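Local coordinates for protein oxidoreductase (PDB 3HJ9) that binds flavin mononucleotide and, as a member of the nitroreductase family, is probably a flavin-dependent oxidoreductase, at residues R7-R19 with L122-M134. Numbering follows the deposited sequence.
Sequences RLPYEPVKGLLPR and LRSMTGYQDFVGM. With FMN (flavin mononucleotide), chain C; ACT (acetate ion), chain D.
Segments 7-19 and 122-134 run antiparallel, pairing as a minimal two-stranded ribbon (11-12 with 128-129) at the margin of an FMN-binding nitroreductase fold, where the N-terminal arm lies along a loop of the flavin pocket. Gln129 N donates to Glu11 O at 2.8 Å, almost straight (171°), and Val13 N to Gly127 O at 2.9 Å, the donor standing well above that carbonyl's plane. Between them Pro12 faces Tyr128 as a non-hydrogen-bonded pair, and its CA lies 3.3 Å from Gly127 O in a CA-H...O contact. A water takes the place of the direct return bond, accepting from Glu11 N and donating to Gln129 O. Val13 CG2 rests on the backbone between Tyr128 and Gln129, while the Tyr128 ring turns an edge to Tyr10 O.

Tyr10 lays one ring face under Asp130 CB, a CH-pi contact 3.7 Å from the centroid; the carboxylate plane stands 81° from the ring. Asp130 OD2 accepts from FMN N3 and OD1 is salt-bridged to Arg185, so two partners fix the carboxylate beside the flavin. Trp187 meets both Tyr10 and Tyr128 edge-to-face, and Tyr89 of the second subunit packs on Tyr10, placing this end of the contact beside the FMN site, where the two subunits meet. Tyr10 OH donates to an acetate, probably from the crystallisation liquor, 2.6 Å from OXT.

Farther along, selenomethionine Met125, in one of its two conformers, doubles back so that CE meets Leu16 O. Asp121 salt-bridges both Arg19 and Arg123, which probably offsets the like charges of the two guanidinium groups. The Arg19 chain, bent at chi3 (-65°), brings NH2 3.0 Å from Arg123 O, near the guanidinium plane, while Met134 CE lies over one face of that group, nearest NH2.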
loop_
_atom_site.group_PDB
_atom_site.type_symbol
_atom_site.label_atom_id
_atom_site.label_comp_id
_atom_site.label_asym_id
_atom_site.label_seq_id
_atom_site.Cartn_x
_atom_site.Cartn_y
_atom_site.Cartn_z
ATOM N N ARG A 7 -22.276 -3.180 -2.578
ATOM C CA ARG A 7 -21.425 -4.031 -3.414
ATOM C C ARG A 7 -21.823 -4.129 -4.890
ATOM O O ARG A 7 -21.045 -4.695 -5.658
ATOM C CB ARG A 7 -21.152 -5.431 -2.773
ATOM C CG ARG A 7 -19.754 -5.498 -2.109
ATOM C CD ARG A 7 -19.458 -6.826 -1.451
ATOM N NE ARG A 7 -19.982 -6.900 -0.081
ATOM C CZ ARG A 7 -21.198 -7.325 0.307
ATOM N NH1 ARG A 7 -22.111 -7.807 -0.546
ATOM N NH2 ARG A 7 -21.489 -7.299 1.611
ATOM N N LEU A 8 -22.978 -3.573 -5.303
ATOM C CA LEU A 8 -23.354 -3.603 -6.724
ATOM C C LEU A 8 -22.307 -2.838 -7.568
ATOM O O LEU A 8 -21.774 -1.802 -7.120
ATOM C CB LEU A 8 -24.779 -3.079 -6.986
ATOM C CG LEU A 8 -25.927 -4.024 -6.623
ATOM C CD1 LEU A 8 -27.288 -3.340 -6.834
ATOM C CD2 LEU A 8 -25.839 -5.329 -7.418
ATOM N N PRO A 9 -21.955 -3.383 -8.756
ATOM C CA PRO A 9 -20.958 -2.755 -9.596
ATOM C C PRO A 9 -21.435 -1.351 -9.995
ATOM O O PRO A 9 -22.615 -1.188 -10.342
ATOM C CB PRO A 9 -20.886 -3.699 -10.807
ATOM C CG PRO A 9 -22.193 -4.286 -10.884
ATOM C CD PRO A 9 -22.638 -4.478 -9.482
ATOM N N TYR A 10 -20.530 -0.369 -9.925
ATOM C CA TYR A 10 -20.898 1.027 -10.207
ATOM C C TYR A 10 -21.325 1.250 -11.650
ATOM O O TYR A 10 -20.913 0.523 -12.565
ATOM C CB TYR A 10 -19.748 1.985 -9.869
ATOM C CG TYR A 10 -19.341 1.984 -8.411
ATOM C CD1 TYR A 10 -20.275 2.258 -7.398
ATOM C CD2 TYR A 10 -18.030 1.729 -8.041
ATOM C CE1 TYR A 10 -19.894 2.270 -6.055
ATOM C CE2 TYR A 10 -17.629 1.739 -6.703
ATOM C CZ TYR A 10 -18.570 2.004 -5.726
ATOM O OH TYR A 10 -18.180 1.996 -4.436
ATOM N N GLU A 11 -22.186 2.245 -11.831
ATOM C CA GLU A 11 -22.663 2.633 -13.133
ATOM C C GLU A 11 -21.505 3.282 -13.919
ATOM O O GLU A 11 -20.761 4.081 -13.357
ATOM C CB GLU A 11 -23.828 3.610 -12.981
ATOM C CG GLU A 11 -24.486 4.036 -14.279
ATOM C CD GLU A 11 -25.668 4.963 -14.066
ATOM O OE1 GLU A 11 -25.879 5.462 -12.925
ATOM O OE2 GLU A 11 -26.391 5.199 -15.062
ATOM N N PRO A 12 -21.300 2.872 -15.189
ATOM C CA PRO A 12 -20.284 3.559 -15.977
ATOM C C PRO A 12 -20.705 4.998 -16.323
ATOM O O PRO A 12 -21.882 5.274 -16.477
ATOM C CB PRO A 12 -20.171 2.698 -17.247
ATOM C CG PRO A 12 -21.347 1.851 -17.276
ATOM C CD PRO A 12 -21.827 1.680 -15.887
ATOM N N VAL A 13 -19.738 5.907 -16.396
ATOM C CA VAL A 13 -19.970 7.291 -16.807
ATOM C C VAL A 13 -19.627 7.277 -18.291
ATOM O O VAL A 13 -18.469 7.110 -18.657
ATOM C CB VAL A 13 -19.059 8.282 -16.030
ATOM C CG1 VAL A 13 -19.138 9.670 -16.635
ATOM C CG2 VAL A 13 -19.457 8.320 -14.585
ATOM N N LYS A 14 -20.628 7.451 -19.141
ATOM C CA LYS A 14 -20.447 7.378 -20.599
ATOM C C LYS A 14 -20.349 8.766 -21.256
ATOM O O LYS A 14 -21.016 9.717 -20.827
ATOM C CB LYS A 14 -21.601 6.581 -21.227
ATOM N N GLY A 15 -19.486 8.865 -22.267
ATOM C CA GLY A 15 -19.365 10.061 -23.101
ATOM C C GLY A 15 -18.547 11.255 -22.656
ATOM O O GLY A 15 -18.332 12.137 -23.470
ATOM N N LEU A 16 -18.099 11.308 -21.401
ATOM C CA LEU A 16 -17.297 12.458 -20.918
ATOM C C LEU A 16 -15.981 12.637 -21.689
ATOM O O LEU A 16 -15.294 11.663 -21.995
ATOM C CB LEU A 16 -17.000 12.402 -19.395
ATOM C CG LEU A 16 -17.768 13.345 -18.453
ATOM C CD1 LEU A 16 -19.270 13.222 -18.583
ATOM C CD2 LEU A 16 -17.291 13.129 -16.996
ATOM N N LEU A 17 -15.678 13.876 -22.054
ATOM C CA LEU A 17 -14.420 14.206 -22.700
ATOM C C LEU A 17 -13.579 14.977 -21.705
ATOM O O LEU A 17 -14.084 15.409 -20.666
ATOM C CB LEU A 17 -14.640 15.017 -23.967
ATOM C CG LEU A 17 -15.282 14.214 -25.103
ATOM C CD1 LEU A 17 -15.608 15.135 -26.280
ATOM C CD2 LEU A 17 -14.385 13.012 -25.539
ATOM N N PRO A 18 -12.273 15.105 -21.982
ATOM C CA PRO A 18 -11.482 15.939 -21.089
ATOM C C PRO A 18 -11.943 17.394 -21.184
ATOM O O PRO A 18 -12.257 17.862 -22.278
ATOM C CB PRO A 18 -10.071 15.786 -21.657
ATOM C CG PRO A 18 -10.101 14.415 -22.281
ATOM C CD PRO A 18 -11.410 14.435 -22.974
ATOM N N ARG A 19 -12.014 18.070 -20.041
ATOM C CA ARG A 19 -12.386 19.474 -20.010
ATOM C C ARG A 19 -11.154 20.316 -20.410
ATOM O O ARG A 19 -9.985 19.844 -20.259
ATOM C CB ARG A 19 -12.879 19.891 -18.632
ATOM C CG ARG A 19 -14.228 19.302 -18.256
ATOM C CD ARG A 19 -14.646 19.772 -16.879
ATOM N NE ARG A 19 -13.723 19.250 -15.871
ATOM C CZ ARG A 19 -13.700 17.998 -15.425
ATOM N NH1 ARG A 19 -14.580 17.084 -15.852
ATOM N NH2 ARG A 19 -12.787 17.641 -14.523
ATOM N N LEU A 122 -8.231 16.463 -16.638
ATOM C CA LEU A 122 -8.660 15.049 -16.605
ATOM C C LEU A 122 -9.088 14.595 -15.208
ATOM O O LEU A 122 -9.057 13.402 -14.884
ATOM C CB LEU A 122 -7.563 14.127 -17.163
ATOM C CG LEU A 122 -7.351 14.187 -18.673
ATOM C CD1 LEU A 122 -6.645 15.449 -19.090
ATOM C CD2 LEU A 122 -6.553 12.981 -19.108
ATOM N N ARG A 123 -9.506 15.528 -14.362
ATOM C CA ARG A 123 -9.966 15.140 -13.037
ATOM C C ARG A 123 -11.307 14.406 -13.167
ATOM O O ARG A 123 -12.143 14.767 -14.003
ATOM C CB ARG A 123 -10.108 16.337 -12.135
ATOM C CG ARG A 123 -8.769 16.959 -11.784
ATOM C CD ARG A 123 -9.002 18.195 -10.950
ATOM N NE ARG A 123 -9.706 19.209 -11.731
ATOM C CZ ARG A 123 -10.395 20.236 -11.239
ATOM N NH1 ARG A 123 -10.495 20.460 -9.929
ATOM N NH2 ARG A 123 -10.981 21.079 -12.079
ATOM N N SER A 124 -11.486 13.423 -12.289
ATOM C CA SER A 124 -12.632 12.512 -12.249
ATOM C C SER A 124 -13.043 11.955 -13.633
ATOM O O SER A 124 -14.159 12.164 -14.119
ATOM C CB SER A 124 -13.806 13.071 -11.443
ATOM O OG SER A 124 -14.252 14.276 -11.997
HETATM N N MSE A 125 -12.074 11.267 -14.241
HETATM C CA MSE A 125 -12.225 10.583 -15.526
HETATM C C MSE A 125 -12.039 9.078 -15.299
HETATM O O MSE A 125 -11.558 8.371 -16.178
HETATM C CB MSE A 125 -11.209 11.132 -16.540
HETATM C CG MSE A 125 -11.384 12.589 -16.870
HETATM SE SE MSE A 125 -13.062 12.913 -17.785
HETATM C CE MSE A 125 -12.752 11.709 -19.255
ATOM N N THR A 126 -12.431 8.580 -14.124
ATOM C CA THR A 126 -12.303 7.133 -13.843
ATOM C C THR A 126 -13.262 6.292 -14.688
ATOM O O THR A 126 -13.053 5.119 -14.807
ATOM C CB THR A 126 -12.561 6.751 -12.369
ATOM O OG1 THR A 126 -13.938 6.965 -12.067
ATOM C CG2 THR A 126 -11.644 7.510 -11.405
ATOM N N GLY A 127 -14.306 6.889 -15.253
ATOM C CA GLY A 127 -15.274 6.177 -16.051
ATOM C C GLY A 127 -16.373 5.466 -15.268
ATOM O O GLY A 127 -17.168 4.754 -15.868
ATOM N N TYR A 128 -16.410 5.614 -13.938
ATOM C CA TYR A 128 -17.468 5.019 -13.114
ATOM C C TYR A 128 -18.004 5.986 -12.070
ATOM O O TYR A 128 -17.253 6.820 -11.543
ATOM C CB TYR A 128 -16.965 3.767 -12.422
ATOM C CG TYR A 128 -16.734 2.633 -13.384
ATOM C CD1 TYR A 128 -15.456 2.379 -13.898
ATOM C CD2 TYR A 128 -17.805 1.844 -13.827
ATOM C CE1 TYR A 128 -15.236 1.322 -14.795
ATOM C CE2 TYR A 128 -17.611 0.818 -14.751
ATOM C CZ TYR A 128 -16.326 0.558 -15.212
ATOM O OH TYR A 128 -16.116 -0.456 -16.069
ATOM N N GLN A 129 -19.293 5.837 -11.772
ATOM C CA GLN A 129 -19.960 6.638 -10.763
ATOM C C GLN A 129 -19.869 5.969 -9.379
ATOM O O GLN A 129 -20.735 5.166 -9.005
ATOM C CB GLN A 129 -21.410 6.929 -11.162
ATOM C CG GLN A 129 -22.211 7.806 -10.199
ATOM C CD GLN A 129 -21.522 9.127 -9.885
ATOM O OE1 GLN A 129 -20.597 9.209 -9.057
ATOM N NE2 GLN A 129 -22.002 10.178 -10.524
ATOM N N ASP A 130 -18.813 6.322 -8.650
ATOM C CA ASP A 130 -18.560 5.847 -7.278
ATOM C C ASP A 130 -18.850 6.918 -6.208
ATOM O O ASP A 130 -18.392 6.800 -5.079
ATOM C CB ASP A 130 -17.142 5.261 -7.157
ATOM C CG ASP A 130 -16.041 6.287 -7.406
ATOM O OD1 ASP A 130 -16.366 7.447 -7.679
ATOM O OD2 ASP A 130 -14.837 5.921 -7.355
ATOM N N PHE A 131 -19.631 7.938 -6.578
ATOM C CA PHE A 131 -20.059 8.995 -5.680
ATOM C C PHE A 131 -18.916 9.759 -4.976
ATOM O O PHE A 131 -19.056 10.186 -3.831
ATOM C CB PHE A 131 -21.077 8.420 -4.698
ATOM C CG PHE A 131 -22.141 7.571 -5.369
ATOM C CD1 PHE A 131 -23.203 8.159 -6.057
ATOM C CD2 PHE A 131 -22.043 6.163 -5.361
ATOM C CE1 PHE A 131 -24.166 7.364 -6.707
ATOM C CE2 PHE A 131 -22.994 5.368 -5.991
ATOM C CZ PHE A 131 -24.084 5.970 -6.652
ATOM N N VAL A 132 -17.781 9.880 -5.653
ATOM C CA VAL A 132 -16.642 10.675 -5.171
ATOM C C VAL A 132 -16.806 12.038 -5.854
ATOM O O VAL A 132 -16.882 12.088 -7.061
ATOM C CB VAL A 132 -15.312 10.056 -5.548
ATOM C CG1 VAL A 132 -14.144 11.023 -5.194
ATOM C CG2 VAL A 132 -15.161 8.712 -4.861
ATOM N N GLY A 133 -16.866 13.120 -5.093
ATOM C CA GLY A 133 -17.069 14.451 -5.669
ATOM C C GLY A 133 -15.836 15.023 -6.351
ATOM O O GLY A 133 -14.741 14.445 -6.300
HETATM N N MSE A 134 -16.018 16.177 -6.984
HETATM C CA MSE A 134 -14.894 16.910 -7.623
HETATM C C MSE A 134 -13.925 17.376 -6.521
HETATM O O MSE A 134 -14.350 17.766 -5.432
HETATM C CB MSE A 134 -15.426 18.108 -8.431
HETATM C CG MSE A 134 -14.374 18.958 -9.174
HETATM SE SE MSE A 134 -13.172 18.024 -10.430
HETATM C CE MSE A 134 -14.468 17.497 -11.818
HETATM N N1 FMN C . -13.645 4.010 -2.892
HETATM C C2 FMN C . -14.437 4.567 -3.879
HETATM O O2 FMN C . -15.259 5.442 -3.594
HETATM N N3 FMN C . -14.282 4.143 -5.196
HETATM C C4 FMN C . -13.375 3.143 -5.523
HETATM O O4 FMN C . -13.279 2.804 -6.711
HETATM C C4A FMN C . -12.573 2.575 -4.519
HETATM N N5 FMN C . -11.652 1.589 -4.816
HETATM C C5A FMN C . -10.810 1.086 -3.837
HETATM C C6 FMN C . -9.882 0.123 -4.212
HETATM C C7 FMN C . -9.024 -0.431 -3.249
HETATM C C7M FMN C . -8.023 -1.473 -3.662
HETATM C C8 FMN C . -9.109 -0.034 -1.909
HETATM C C8M FMN C . -8.207 -0.647 -0.881
HETATM C C9 FMN C . -10.063 0.928 -1.525
HETATM C C9A FMN C . -10.928 1.503 -2.485
HETATM N N10 FMN C . -11.878 2.481 -2.186
HETATM C C10 FMN C . -12.710 3.011 -3.191
HETATM C "C1'" FMN C . -12.023 3.055 -0.804
HETATM C "C2'" FMN C . -12.852 2.212 0.128
HETATM O "O2'" FMN C . -14.220 2.277 -0.220
HETATM C "C3'" FMN C . -12.609 2.717 1.543
HETATM O "O3'" FMN C . -11.281 2.384 1.891
HETATM C "C4'" FMN C . -13.626 2.061 2.496
HETATM O "O4'" FMN C . -14.847 2.775 2.331
HETATM C "C5'" FMN C . -13.195 2.071 3.955
HETATM O "O5'" FMN C . -13.111 3.439 4.349
HETATM P P FMN C . -11.758 4.005 4.976
HETATM O O1P FMN C . -11.149 3.085 6.002
HETATM O O2P FMN C . -10.759 4.182 3.847
HETATM O O3P FMN C . -12.092 5.347 5.629
HETATM C C ACT D . -14.993 0.519 -3.289
HETATM O O ACT D . -14.705 0.623 -2.085
HETATM O OXT ACT D . -15.768 1.415 -3.722
HETATM C CH3 ACT D . -14.411 -0.560 -4.151
HETATM O O HOH W 1 -18.639 5.108 -3.175
HETATM O O HOH W 2 -22.972 3.812 -9.589
#